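Local coordinates for protein Bse634I restriction endonuclease (Geobacillus stearothermophilus, PDB 1KNV) that probably cuts double-stranded DNA at a specific sequence as a type II restriction endonuclease that depends on a divalent metal ion, at residues V195-S200 with Y237-E242; E233-G238 with A270-F275; I101-N106 with N144-I149; G41-N46 with T278-I283; E212-K217 with A255-I260. All coordinates share one frame; numbering follows the deposited sequence.

Contacts 1, 2 and 3 lie in one mixed sheet whose strand order is 99-103, 147-151, 191-198, 235-240, 273-276. Contact 3 is the antiparallel pair at one border; contacts 1 and 2 are successive parallel pairs that share Y237 and G238. Their centres are 11 to 14 Å apart, and contact 1 touches contact 3 where L197 meets D146, residues that bind calcium in this protein, though none is bound here. Along the chain contact 3 closes before contact 1 opens, and contact 5, joining helix 203-227 to a loop beside the second subunit, alternates with contacts 1 and 2. All four fall between the two segments of contact 4, centred about 30 Å from contact 5.

Contact 1: residues V195-S200 with Y237-E242; sequences VGLKTS and YGASSE
Y237 begins the pairing by offering its carbonyl to G196, with Y237 O 2.7 Å from G196 N, while V195 CG1 leans on the same oxygen. At G238 neither strand carries a side chain, and G238 CA makes a C-H...O contact of 3.4 Å with G196 O. A239 is bound through both its polar backbone atoms: A239 N donates to G196 O (3.0 Å), and A239 O takes an almost straight bond from K198 N (2.8 Å, 174°). Its CB shares a face with V195 and L197 and meets L197 CD2 at 3.6 Å; helix 281-291 packs here through M286 and I290. S240 faces the other way, and its OG accepts from E242 N at 3.1 Å, an ST turn at the strand's end. S241 N gives the last cross-strand bond, 3.0 Å to K198 O and more bent, and S241 OG reaches that carbonyl through a water. E242 CG touches S200 CB, while a second water joins E242 OE2 to T199 O. The parallel pair, part of a beta-alpha-beta unit with helix 203-227, is thus held by main-chain bonds, which fix the backbone of L197, a calcium-binding residue whose N also bonds D146 OD2.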
# COMPACT_ATOMS: atom_id res chain seq x y z
N VAL B 195 -21.11 15.70 6.33
CA VAL B 195 -22.38 15.46 5.64
C VAL B 195 -22.55 16.43 4.48
O VAL B 195 -22.31 17.63 4.63
CB VAL B 195 -23.61 15.61 6.59
CG1 VAL B 195 -24.88 15.14 5.86
CG2 VAL B 195 -23.40 14.80 7.85
N GLY B 196 -22.93 15.91 3.32
CA GLY B 196 -23.17 16.76 2.17
C GLY B 196 -24.67 16.91 2.07
O GLY B 196 -25.37 15.92 1.89
N LEU B 197 -25.18 18.14 2.22
CA LEU B 197 -26.62 18.40 2.16
C LEU B 197 -27.05 18.79 0.75
O LEU B 197 -26.54 19.78 0.20
CB LEU B 197 -26.98 19.53 3.13
CG LEU B 197 -26.57 19.32 4.58
CD1 LEU B 197 -26.89 20.57 5.37
CD2 LEU B 197 -27.30 18.12 5.17
N LYS B 198 -27.98 18.04 0.16
CA LYS B 198 -28.45 18.33 -1.20
C LYS B 198 -29.96 18.54 -1.29
O LYS B 198 -30.74 17.87 -0.63
CB LYS B 198 -28.06 17.20 -2.17
CG LYS B 198 -26.58 16.85 -2.21
CD LYS B 198 -25.70 18.02 -2.62
CE LYS B 198 -24.23 17.60 -2.58
NZ LYS B 198 -23.32 18.74 -2.76
N THR B 199 -30.36 19.48 -2.15
CA THR B 199 -31.78 19.78 -2.34
C THR B 199 -32.53 18.56 -2.82
O THR B 199 -33.69 18.34 -2.47
CB THR B 199 -31.95 20.92 -3.35
OG1 THR B 199 -31.34 22.10 -2.83
CG2 THR B 199 -33.41 21.19 -3.60
N SER B 200 -31.86 17.75 -3.63
CA SER B 200 -32.44 16.53 -4.16
C SER B 200 -31.30 15.69 -4.69
O SER B 200 -30.16 16.16 -4.71
CB SER B 200 -33.41 16.85 -5.31
OG SER B 200 -32.72 17.44 -6.40
N TYR B 237 -21.42 11.31 4.79
CA TYR B 237 -22.84 11.06 4.52
C TYR B 237 -23.50 12.08 3.60
O TYR B 237 -23.02 13.20 3.42
CB TYR B 237 -23.62 11.04 5.82
CG TYR B 237 -23.15 10.02 6.82
CD1 TYR B 237 -23.63 8.72 6.79
CD2 TYR B 237 -22.22 10.36 7.80
CE1 TYR B 237 -23.18 7.77 7.70
CE2 TYR B 237 -21.77 9.43 8.71
CZ TYR B 237 -22.26 8.14 8.66
OH TYR B 237 -21.82 7.22 9.59
N GLY B 238 -24.63 11.68 3.04
CA GLY B 238 -25.41 12.56 2.20
C GLY B 238 -26.78 12.68 2.83
O GLY B 238 -27.26 11.74 3.47
N ALA B 239 -27.41 13.84 2.68
CA ALA B 239 -28.75 14.08 3.20
C ALA B 239 -29.51 14.84 2.11
O ALA B 239 -29.10 15.94 1.72
CB ALA B 239 -28.70 14.91 4.47
N SER B 240 -30.60 14.25 1.62
CA SER B 240 -31.42 14.87 0.58
C SER B 240 -32.66 15.50 1.20
O SER B 240 -33.15 15.03 2.23
CB SER B 240 -31.85 13.82 -0.44
OG SER B 240 -32.72 14.39 -1.41
N SER B 241 -33.16 16.56 0.58
CA SER B 241 -34.37 17.21 1.09
C SER B 241 -35.62 16.55 0.49
O SER B 241 -36.74 16.92 0.82
CB SER B 241 -34.35 18.70 0.78
OG SER B 241 -33.47 19.38 1.66
N GLU B 242 -35.40 15.56 -0.38
CA GLU B 242 -36.48 14.81 -1.03
C GLU B 242 -36.35 13.35 -0.62
O GLU B 242 -35.27 12.91 -0.22
CB GLU B 242 -36.36 14.89 -2.55
CG GLU B 242 -36.53 16.28 -3.14
CD GLU B 242 -37.90 16.86 -2.87
OE1 GLU B 242 -38.91 16.15 -3.09
OE2 GLU B 242 -37.99 18.03 -2.45
O HOH W 1 -30.73 18.70 2.51
O HOH W 2 -36.30 20.03 -2.59

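Contact 2: residues E233-G238 with A270-F275; sequences EFKYYG and AVDDIF
G238 and F275 share one of three backbone bonds that tie the segments together, F275 N to G238 O at 2.7 Å. G238 N donates to D273 O (3.0 Å, 168°), and D272 N donates to Y236 O at 2.7 Å. The apolar contacts centre on two rings. Those of Y237 and F275 cross obliquely, their planes 48° apart, and F275 CE2 comes within 3.6 Å of Y237 CD1. CB of Y237 sits in the plane of the F275 ring at its edge, and CB of D273 lies at the edge of the Y237 ring. On the opposite face, the absence of a side chain on G238 lets I274 CD1 settle 3.4 Å from G238 C, with V271 CG1 close to G238 N. The pair closes a beta-alpha-beta unit, strand 235-240, helix 246-251 and strand 273-276, the last being an outermost strand of the sheet within this chain; behind it, I290 and M286 of helix 281-291 cover the rings. Charged groups gather at the start. K235 crosses D272 at about a right angle, its CD 3.3 Å from D272 CG, and the chain bends at chi2 (-85°) before K235 NZ forms a salt bridge with E233 OE2 at 2.7 Å, from above the carboxylate plane. An alanine here would probably leave E233 OE2 without its charged mate and open a gap beside the D272 carboxylate. D272 OD2 has a salt-bridge partner in K217, though that oxygen's place is uncertain, and D272 O bonds Q136 NE2 of the second subunit.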
# COMPACT_ATOMS: atom_id res chain seq x y z
N GLU B 233 -11.12 6.77 12.14
CA GLU B 233 -12.24 6.59 11.22
C GLU B 233 -12.90 7.89 10.80
O GLU B 233 -13.10 8.78 11.62
CB GLU B 233 -13.33 5.73 11.86
CG GLU B 233 -13.16 4.25 11.75
CD GLU B 233 -14.39 3.52 12.26
OE1 GLU B 233 -14.63 3.54 13.49
OE2 GLU B 233 -15.12 2.95 11.41
N PHE B 234 -13.24 7.99 9.52
CA PHE B 234 -13.94 9.16 9.04
C PHE B 234 -15.02 8.69 8.08
O PHE B 234 -14.72 8.03 7.09
CB PHE B 234 -13.03 10.11 8.29
CG PHE B 234 -13.75 11.29 7.72
CD1 PHE B 234 -14.21 12.30 8.55
CD2 PHE B 234 -14.00 11.36 6.36
CE1 PHE B 234 -14.91 13.38 8.02
CE2 PHE B 234 -14.71 12.43 5.82
CZ PHE B 234 -15.16 13.44 6.65
N LYS B 235 -16.27 9.02 8.40
CA LYS B 235 -17.40 8.63 7.57
C LYS B 235 -17.98 9.86 6.88
O LYS B 235 -17.99 10.95 7.44
CB LYS B 235 -18.49 8.01 8.44
CG LYS B 235 -18.06 6.77 9.17
CD LYS B 235 -18.21 5.54 8.30
CE LYS B 235 -17.91 4.27 9.09
NZ LYS B 235 -16.48 4.21 9.50
N TYR B 236 -18.47 9.68 5.67
CA TYR B 236 -19.07 10.77 4.93
C TYR B 236 -20.49 10.38 4.56
O TYR B 236 -20.74 9.28 4.09
CB TYR B 236 -18.25 11.07 3.68
CG TYR B 236 -18.83 12.19 2.86
CD1 TYR B 236 -19.61 11.92 1.73
CD2 TYR B 236 -18.66 13.53 3.23
CE1 TYR B 236 -20.20 12.95 1.00
CE2 TYR B 236 -19.25 14.56 2.51
CZ TYR B 236 -20.03 14.26 1.40
OH TYR B 236 -20.63 15.28 0.68
N TYR B 237 -21.42 11.31 4.79
CA TYR B 237 -22.84 11.06 4.52
C TYR B 237 -23.50 12.08 3.60
O TYR B 237 -23.02 13.20 3.42
CB TYR B 237 -23.62 11.04 5.82
CG TYR B 237 -23.15 10.02 6.82
CD1 TYR B 237 -23.63 8.72 6.79
CD2 TYR B 237 -22.22 10.36 7.80
CE1 TYR B 237 -23.18 7.77 7.70
CE2 TYR B 237 -21.77 9.43 8.71
CZ TYR B 237 -22.26 8.14 8.66
OH TYR B 237 -21.82 7.22 9.59
N GLY B 238 -24.63 11.68 3.04
CA GLY B 238 -25.41 12.56 2.20
C GLY B 238 -26.78 12.68 2.83
O GLY B 238 -27.26 11.74 3.47
N ALA B 270 -18.12 5.51 -0.99
CA ALA B 270 -17.63 6.87 -1.02
C ALA B 270 -18.55 7.62 -0.06
O ALA B 270 -18.12 8.54 0.62
CB ALA B 270 -17.75 7.44 -2.43
N VAL B 271 -19.82 7.23 -0.03
CA VAL B 271 -20.82 7.85 0.83
C VAL B 271 -21.36 6.74 1.70
O VAL B 271 -22.04 5.85 1.21
CB VAL B 271 -21.98 8.45 -0.01
CG1 VAL B 271 -22.90 9.29 0.87
CG2 VAL B 271 -21.42 9.31 -1.12
N ASP B 272 -21.04 6.79 2.98
CA ASP B 272 -21.47 5.76 3.91
C ASP B 272 -22.97 5.54 4.03
O ASP B 272 -23.43 4.42 4.26
CB ASP B 272 -20.86 6.05 5.27
CG ASP B 272 -19.37 5.86 5.25
OD1 ASP B 272 -18.95 4.69 5.22
OD2 ASP B 272 -18.62 6.86 5.23
N ASP B 273 -23.76 6.60 3.89
CA ASP B 273 -25.19 6.44 3.94
C ASP B 273 -25.84 7.71 3.45
O ASP B 273 -25.21 8.78 3.40
CB ASP B 273 -25.65 6.09 5.36
CG ASP B 273 -26.99 5.35 5.38
OD1 ASP B 273 -27.36 4.84 6.45
OD2 ASP B 273 -27.67 5.26 4.33
N ILE B 274 -27.11 7.59 3.07
CA ILE B 274 -27.86 8.72 2.55
C ILE B 274 -29.11 8.87 3.39
O ILE B 274 -29.77 7.89 3.74
CB ILE B 274 -28.21 8.48 1.06
CG1 ILE B 274 -29.13 9.59 0.55
CG2 ILE B 274 -28.81 7.10 0.87
CD1 ILE B 274 -28.45 10.93 0.49
N PHE B 275 -29.41 10.12 3.75
CA PHE B 275 -30.56 10.42 4.58
C PHE B 275 -31.58 11.26 3.83
O PHE B 275 -31.25 11.91 2.83
CB PHE B 275 -30.11 11.17 5.84
CG PHE B 275 -29.18 10.37 6.72
CD1 PHE B 275 -29.68 9.41 7.59
CD2 PHE B 275 -27.80 10.57 6.66
CE1 PHE B 275 -28.82 8.65 8.39
CE2 PHE B 275 -26.94 9.83 7.45
CZ PHE B 275 -27.45 8.87 8.32

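Contact 3: residues I101-N106 with N144-I149; sequences IIKMPN and NPDLLI
I102 and L148 form a hydrogen-bonded pair at the heart of an antiparallel ladder between strands 99-103 and 147-151, whose short axes lie 4.7 Å apart at their closest and run at 161°. I102 N donates to L148 O at 2.9 Å, and L148 N returns the bond to I102 O at 3.0 Å. The non-hydrogen-bonded pairs I101 with I149 and K103 with L147 flank it. The ladder belongs to the mixed sheet of the PD-(D/E)XK nuclease core, and P145-D146 is consistent with the "PD" of that signature; D146 is a calcium-binding residue. Beyond the ladder, M104 N donates to D146 O at 3.0 Å. D146 and L147 both face V195 in a classic beta bulge. Among the side chains, I101 CG2 meets L147 CD1 at 3.7 Å, on the face that L287 and M286 of helix 281-291 pack against. Past the ladder M104 meets L148, which lies on the other face: M104 CG, anti to the carbonyl carbon (chi1 -61°), lies 3.8 Å from L148 CG, and the chain then bends at chi2; F179 lies beside M104. K103 runs alongside D146, pointing the same way, and its NZ bonds M104 O, while NZ and D146 OD1 remain 4.2 Å apart, too far for a salt bridge. N144 joins the two ends: its OD1 accepts from F112 N, its ND2 gives one bond to F110 O, and N144 ND2 gives another, 3.1 Å long, to P105 O, which lies close to the amide plane of N144.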
# COMPACT_ATOMS: atom_id res chain seq x y z
N ILE B 101 -21.27 19.69 16.36
CA ILE B 101 -21.88 19.46 15.05
C ILE B 101 -21.92 20.86 14.45
O ILE B 101 -22.79 21.66 14.78
CB ILE B 101 -23.28 18.86 15.22
CG1 ILE B 101 -23.17 17.57 16.05
CG2 ILE B 101 -23.89 18.57 13.87
CD1 ILE B 101 -24.45 17.08 16.59
N ILE B 102 -20.96 21.15 13.59
CA ILE B 102 -20.82 22.47 12.99
C ILE B 102 -21.29 22.67 11.56
O ILE B 102 -20.98 21.88 10.67
CB ILE B 102 -19.35 22.91 13.03
CG1 ILE B 102 -18.84 22.80 14.46
CG2 ILE B 102 -19.20 24.31 12.47
CD1 ILE B 102 -17.34 22.98 14.58
N LYS B 103 -22.02 23.76 11.34
CA LYS B 103 -22.53 24.09 10.02
C LYS B 103 -21.41 24.82 9.28
O LYS B 103 -21.02 25.91 9.67
CB LYS B 103 -23.76 24.98 10.13
CG LYS B 103 -24.78 24.72 9.05
CD LYS B 103 -24.19 25.02 7.71
CE LYS B 103 -24.96 24.36 6.59
NZ LYS B 103 -24.22 24.64 5.33
N MET B 104 -20.90 24.22 8.21
CA MET B 104 -19.82 24.82 7.46
C MET B 104 -20.24 25.59 6.22
O MET B 104 -21.17 25.20 5.52
CB MET B 104 -18.82 23.74 7.03
CG MET B 104 -18.16 23.01 8.18
SD MET B 104 -17.19 24.10 9.22
CE MET B 104 -16.00 24.68 8.06
N PRO B 105 -19.55 26.71 5.93
CA PRO B 105 -19.82 27.57 4.78
C PRO B 105 -19.11 26.91 3.59
O PRO B 105 -18.60 25.80 3.73
CB PRO B 105 -19.17 28.88 5.17
CG PRO B 105 -17.94 28.41 5.88
CD PRO B 105 -18.47 27.28 6.76
N ASN B 106 -19.04 27.58 2.45
CA ASN B 106 -18.36 26.98 1.31
C ASN B 106 -16.84 27.10 1.50
O ASN B 106 -16.36 27.97 2.22
CB ASN B 106 -18.78 27.66 0.01
CG ASN B 106 -17.87 28.80 -0.36
OD1 ASN B 106 -17.77 29.78 0.37
ND2 ASN B 106 -17.19 28.67 -1.50
N ASN B 144 -15.70 21.64 1.09
CA ASN B 144 -16.28 21.63 2.43
C ASN B 144 -17.56 20.85 2.56
O ASN B 144 -18.52 21.09 1.82
CB ASN B 144 -16.60 23.04 2.89
CG ASN B 144 -15.41 23.78 3.39
OD1 ASN B 144 -14.27 23.37 3.18
ND2 ASN B 144 -15.65 24.90 4.06
N PRO B 145 -17.61 19.90 3.50
CA PRO B 145 -18.85 19.16 3.69
C PRO B 145 -19.74 20.23 4.33
O PRO B 145 -19.23 21.14 4.99
CB PRO B 145 -18.46 18.06 4.67
CG PRO B 145 -17.38 18.68 5.45
CD PRO B 145 -16.56 19.39 4.39
N ASP B 146 -21.05 20.15 4.14
CA ASP B 146 -21.94 21.16 4.70
C ASP B 146 -22.06 21.03 6.21
O ASP B 146 -22.38 21.99 6.91
CB ASP B 146 -23.32 21.06 4.06
CG ASP B 146 -23.27 21.29 2.56
OD1 ASP B 146 -22.73 22.33 2.12
OD2 ASP B 146 -23.77 20.42 1.81
N LEU B 147 -21.79 19.84 6.72
CA LEU B 147 -21.91 19.60 8.14
C LEU B 147 -20.77 18.72 8.64
O LEU B 147 -20.42 17.72 8.01
CB LEU B 147 -23.24 18.90 8.39
CG LEU B 147 -23.81 18.61 9.76
CD1 LEU B 147 -23.97 19.95 10.41
CD2 LEU B 147 -25.14 17.87 9.65
N LEU B 148 -20.15 19.13 9.74
CA LEU B 148 -19.05 18.39 10.35
C LEU B 148 -19.38 17.90 11.77
O LEU B 148 -19.89 18.66 12.59
CB LEU B 148 -17.80 19.25 10.50
CG LEU B 148 -16.94 19.65 9.33
CD1 LEU B 148 -15.69 20.33 9.88
CD2 LEU B 148 -16.62 18.39 8.57
N ILE B 149 -19.10 16.63 12.05
CA ILE B 149 -19.31 16.09 13.38
C ILE B 149 -17.91 15.88 13.92
O ILE B 149 -17.12 15.13 13.35
CB ILE B 149 -20.11 14.77 13.34
CG1 ILE B 149 -21.57 15.04 12.90
CG2 ILE B 149 -20.12 14.15 14.73
CD1 ILE B 149 -21.73 15.61 11.52
O HOH W 3 -20.89 24.23 2.30

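Contact 4: residues G41-N46 with T278-I283; sequences GSIKEN and TSFEDI
The F280 ring has I43 CG1 over one face, 3.8 Å above its plane and shifted toward the rim, a CH-pi contact. At its edge lies the backbone of G41, with G41 O 3.1 Å from F280 CD1. The N46 amide, turned 82° to the ring, approaches CE1 obliquely with ND2. N46 ND2 bonds S42 O at 2.7 Å, and N46 N binds it from the opposite face of the carbonyl plane. An alanine in place of F280 would probably open a gap under I43 and leave the N46 amide without its ring neighbour. The backbones join at two points: F280 N donates to G41 O (3.1 Å), and I43 N to T278 O (3.0 Å). A water bridges T278 O and K44 N. I43 CD1 reaches on to S279 O at 3.6 Å. Each segment also begins a helix. OG of S42, anti to the backbone N (chi1 -179°), accepts from E45 N at the N-cap of helix 43-60. S279 OG accepts from D282 N, while D282 OD2 takes both T278 N and S279 N. S279 and D282 thereby form a capping box at the start of helix 281-291, joined to helix 43-60 through the residues leading into both.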
# COMPACT_ATOMS: atom_id res chain seq x y z
N GLY B 41 -41.60 20.61 12.83
CA GLY B 41 -42.43 19.94 11.85
C GLY B 41 -41.80 19.83 10.47
O GLY B 41 -40.64 19.43 10.34
N SER B 42 -42.56 20.21 9.44
CA SER B 42 -42.09 20.13 8.06
C SER B 42 -41.12 21.23 7.69
O SER B 42 -41.44 22.42 7.79
CB SER B 42 -43.27 20.16 7.08
OG SER B 42 -42.82 20.07 5.73
N ILE B 43 -39.94 20.82 7.24
CA ILE B 43 -38.90 21.74 6.82
C ILE B 43 -39.41 22.54 5.62
O ILE B 43 -39.35 23.77 5.61
CB ILE B 43 -37.63 20.98 6.41
CG1 ILE B 43 -37.08 20.20 7.61
CG2 ILE B 43 -36.59 21.96 5.87
CD1 ILE B 43 -35.90 19.29 7.28
N LYS B 44 -39.92 21.82 4.62
CA LYS B 44 -40.45 22.46 3.42
C LYS B 44 -41.57 23.43 3.78
O LYS B 44 -41.69 24.50 3.18
CB LYS B 44 -40.96 21.41 2.44
CG LYS B 44 -41.52 22.00 1.17
CD LYS B 44 -42.01 20.92 0.22
CE LYS B 44 -42.73 21.52 -0.99
NZ LYS B 44 -43.18 20.46 -1.96
N GLU B 45 -42.39 23.07 4.77
CA GLU B 45 -43.48 23.94 5.20
C GLU B 45 -42.96 25.23 5.86
O GLU B 45 -43.47 26.32 5.60
CB GLU B 45 -44.42 23.19 6.15
CG GLU B 45 -45.53 22.37 5.45
CD GLU B 45 -46.37 21.53 6.43
OE1 GLU B 45 -46.71 22.03 7.52
OE2 GLU B 45 -46.70 20.37 6.10
N ASN B 46 -41.94 25.10 6.71
CA ASN B 46 -41.34 26.27 7.36
C ASN B 46 -40.70 27.19 6.32
O ASN B 46 -40.73 28.41 6.46
CB ASN B 46 -40.29 25.82 8.37
CG ASN B 46 -40.90 25.45 9.69
OD1 ASN B 46 -41.11 26.29 10.55
ND2 ASN B 46 -41.22 24.17 9.85
N THR B 278 -37.13 15.40 5.91
CA THR B 278 -38.44 15.98 5.63
C THR B 278 -38.86 16.85 6.79
O THR B 278 -39.29 17.99 6.62
CB THR B 278 -39.52 14.89 5.41
OG1 THR B 278 -39.12 14.01 4.35
CG2 THR B 278 -40.85 15.53 5.04
N SER B 279 -38.70 16.30 7.99
CA SER B 279 -39.05 17.00 9.21
C SER B 279 -37.80 17.30 9.98
O SER B 279 -36.74 16.75 9.68
CB SER B 279 -39.95 16.12 10.08
OG SER B 279 -39.26 14.96 10.53
N PHE B 280 -37.91 18.17 10.97
CA PHE B 280 -36.76 18.48 11.79
C PHE B 280 -36.36 17.27 12.60
O PHE B 280 -35.20 17.14 12.99
CB PHE B 280 -37.08 19.66 12.70
CG PHE B 280 -37.14 20.94 11.97
CD1 PHE B 280 -38.25 21.26 11.21
CD2 PHE B 280 -36.03 21.77 11.93
CE1 PHE B 280 -38.27 22.40 10.42
CE2 PHE B 280 -36.03 22.91 11.15
CZ PHE B 280 -37.16 23.23 10.39
N GLU B 281 -37.30 16.39 12.85
CA GLU B 281 -36.98 15.20 13.61
C GLU B 281 -36.04 14.32 12.77
O GLU B 281 -35.22 13.59 13.32
CB GLU B 281 -38.24 14.42 13.96
CG GLU B 281 -37.96 13.10 14.65
CD GLU B 281 -39.22 12.40 15.10
OE1 GLU B 281 -40.20 12.38 14.33
OE2 GLU B 281 -39.23 11.87 16.23
N ASP B 282 -36.17 14.40 11.44
CA ASP B 282 -35.32 13.61 10.55
C ASP B 282 -33.85 14.02 10.67
O ASP B 282 -32.96 13.25 10.32
CB ASP B 282 -35.74 13.76 9.09
CG ASP B 282 -37.05 13.07 8.78
OD1 ASP B 282 -37.41 12.10 9.49
OD2 ASP B 282 -37.71 13.49 7.79
N ILE B 283 -33.62 15.24 11.15
CA ILE B 283 -32.27 15.75 11.34
C ILE B 283 -31.67 15.05 12.55
O ILE B 283 -30.53 14.61 12.52
CB ILE B 283 -32.28 17.28 11.60
CG1 ILE B 283 -32.83 18.02 10.37
CG2 ILE B 283 -30.88 17.76 11.94
CD1 ILE B 283 -32.98 19.53 10.57
O HOH W 4 -39.93 18.95 4.20

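Contact 5: residues E212-K217 with A255-I260; sequences EGNILK and AATHTI
N214 and T257 carry a buried, largely polar contact between a helix and a loop: N214 lies on helix 203-227, the crossover helix of the beta-alpha-beta unit that links strands 191-198 and 235-240, and T257 starts a short 3-10 turn in the loop between helix 246-251 and strand 273-276. The side chain of N214 uses both halves of its amide. T257 N donates to N214 OD1 at 2.9 Å, somewhat bent (141°), with A256 CA close to the same oxygen. From the other half, N214 ND2 gives a bond of 2.9 Å to a water, which donates in turn to A255 O at 2.8 Å. A second water fills the corner between helix and loop: it donates to N214 OD1 at 2.7 Å and accepts from H258 N at 3.0 Å. The water also lies 2.6 Å from H258 ND1, at the edge of the imidazole and in its plane, so one molecule steadies both the loop backbone and the ring. H258 CG sits between the backbone N and the carbonyl carbon (chi1 70°), and its ring comes up to the helix with H258 CE1 3.7 Å from K217 C. K217 then extends away toward D272, and its NZ forms a salt bridge with E268. The second subunit abuts this place, its T257 packing on I215 and H258. The turn is closed by A256 O, which accepts from both T259 N and, on a lone pair in the carbonyl plane, T259 OG1, the oxygens A256 O and T259 OG1 lying 2.7 Å apart.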
# COMPACT_ATOMS: atom_id res chain seq x y z
N GLU B 212 -17.31 14.11 -3.52
CA GLU B 212 -16.89 14.71 -2.27
C GLU B 212 -16.50 13.63 -1.27
O GLU B 212 -15.52 13.76 -0.54
CB GLU B 212 -18.00 15.62 -1.72
CG GLU B 212 -17.70 16.16 -0.33
CD GLU B 212 -18.46 17.43 -0.01
OE1 GLU B 212 -17.98 18.52 -0.39
OE2 GLU B 212 -19.54 17.35 0.61
N GLY B 213 -17.26 12.54 -1.24
CA GLY B 213 -16.93 11.45 -0.33
C GLY B 213 -15.58 10.85 -0.68
O GLY B 213 -14.80 10.51 0.21
N ASN B 214 -15.29 10.71 -1.97
CA ASN B 214 -14.01 10.15 -2.39
C ASN B 214 -12.86 11.07 -2.05
O ASN B 214 -11.81 10.60 -1.60
CB ASN B 214 -14.01 9.90 -3.90
CG ASN B 214 -14.53 8.53 -4.24
OD1 ASN B 214 -13.90 7.52 -3.90
ND2 ASN B 214 -15.69 8.47 -4.90
N ILE B 215 -13.06 12.37 -2.27
CA ILE B 215 -12.04 13.39 -1.99
C ILE B 215 -11.68 13.47 -0.51
O ILE B 215 -10.50 13.44 -0.14
CB ILE B 215 -12.51 14.79 -2.47
CG1 ILE B 215 -12.44 14.87 -3.99
CG2 ILE B 215 -11.61 15.88 -1.88
CD1 ILE B 215 -11.01 14.82 -4.52
N LEU B 216 -12.70 13.57 0.34
CA LEU B 216 -12.48 13.67 1.77
C LEU B 216 -11.98 12.37 2.41
O LEU B 216 -11.05 12.39 3.22
CB LEU B 216 -13.75 14.16 2.46
CG LEU B 216 -14.18 15.58 2.05
CD1 LEU B 216 -15.52 15.90 2.67
CD2 LEU B 216 -13.11 16.59 2.50
N LYS B 217 -12.60 11.25 2.07
CA LYS B 217 -12.17 9.98 2.64
C LYS B 217 -10.74 9.61 2.24
O LYS B 217 -9.99 9.07 3.06
CB LYS B 217 -13.13 8.85 2.24
CG LYS B 217 -14.42 8.84 3.01
CD LYS B 217 -15.16 7.54 2.75
CE LYS B 217 -16.30 7.38 3.71
NZ LYS B 217 -16.83 6.00 3.68
N ALA B 255 -18.26 2.15 -4.44
CA ALA B 255 -17.08 2.02 -3.61
C ALA B 255 -16.09 3.19 -3.70
O ALA B 255 -15.82 3.71 -4.78
CB ALA B 255 -16.36 0.73 -3.96
N ALA B 256 -15.54 3.61 -2.57
CA ALA B 256 -14.56 4.68 -2.56
C ALA B 256 -13.43 4.14 -3.44
O ALA B 256 -12.88 3.08 -3.15
CB ALA B 256 -14.07 4.92 -1.14
N THR B 257 -13.09 4.84 -4.52
CA THR B 257 -12.06 4.35 -5.43
C THR B 257 -10.69 4.05 -4.83
O THR B 257 -9.97 3.16 -5.31
CB THR B 257 -11.85 5.31 -6.64
OG1 THR B 257 -11.35 6.57 -6.19
CG2 THR B 257 -13.15 5.52 -7.38
N HIS B 258 -10.31 4.77 -3.78
CA HIS B 258 -9.00 4.52 -3.18
C HIS B 258 -8.97 3.20 -2.41
O HIS B 258 -7.89 2.71 -2.06
CB HIS B 258 -8.56 5.68 -2.27
CG HIS B 258 -9.34 5.81 -1.00
ND1 HIS B 258 -10.53 6.49 -0.92
CD2 HIS B 258 -9.11 5.31 0.25
CE1 HIS B 258 -11.00 6.41 0.31
NE2 HIS B 258 -10.16 5.70 1.04
N THR B 259 -10.13 2.62 -2.16
CA THR B 259 -10.17 1.38 -1.40
C THR B 259 -10.15 0.10 -2.22
O THR B 259 -10.19 -0.98 -1.64
CB THR B 259 -11.41 1.33 -0.46
OG1 THR B 259 -12.61 1.23 -1.24
CG2 THR B 259 -11.47 2.58 0.41
N ILE B 260 -10.08 0.20 -3.55
CA ILE B 260 -10.06 -1.02 -4.36
C ILE B 260 -8.71 -1.38 -4.96
O ILE B 260 -8.64 -2.26 -5.82
CB ILE B 260 -11.10 -0.99 -5.51
CG1 ILE B 260 -10.72 0.06 -6.56
CG2 ILE B 260 -12.49 -0.72 -4.96
CD1 ILE B 260 -11.61 -0.01 -7.82
O HOH W 5 -16.70 6.01 -6.04
O HOH W 6 -11.34 7.56 -3.12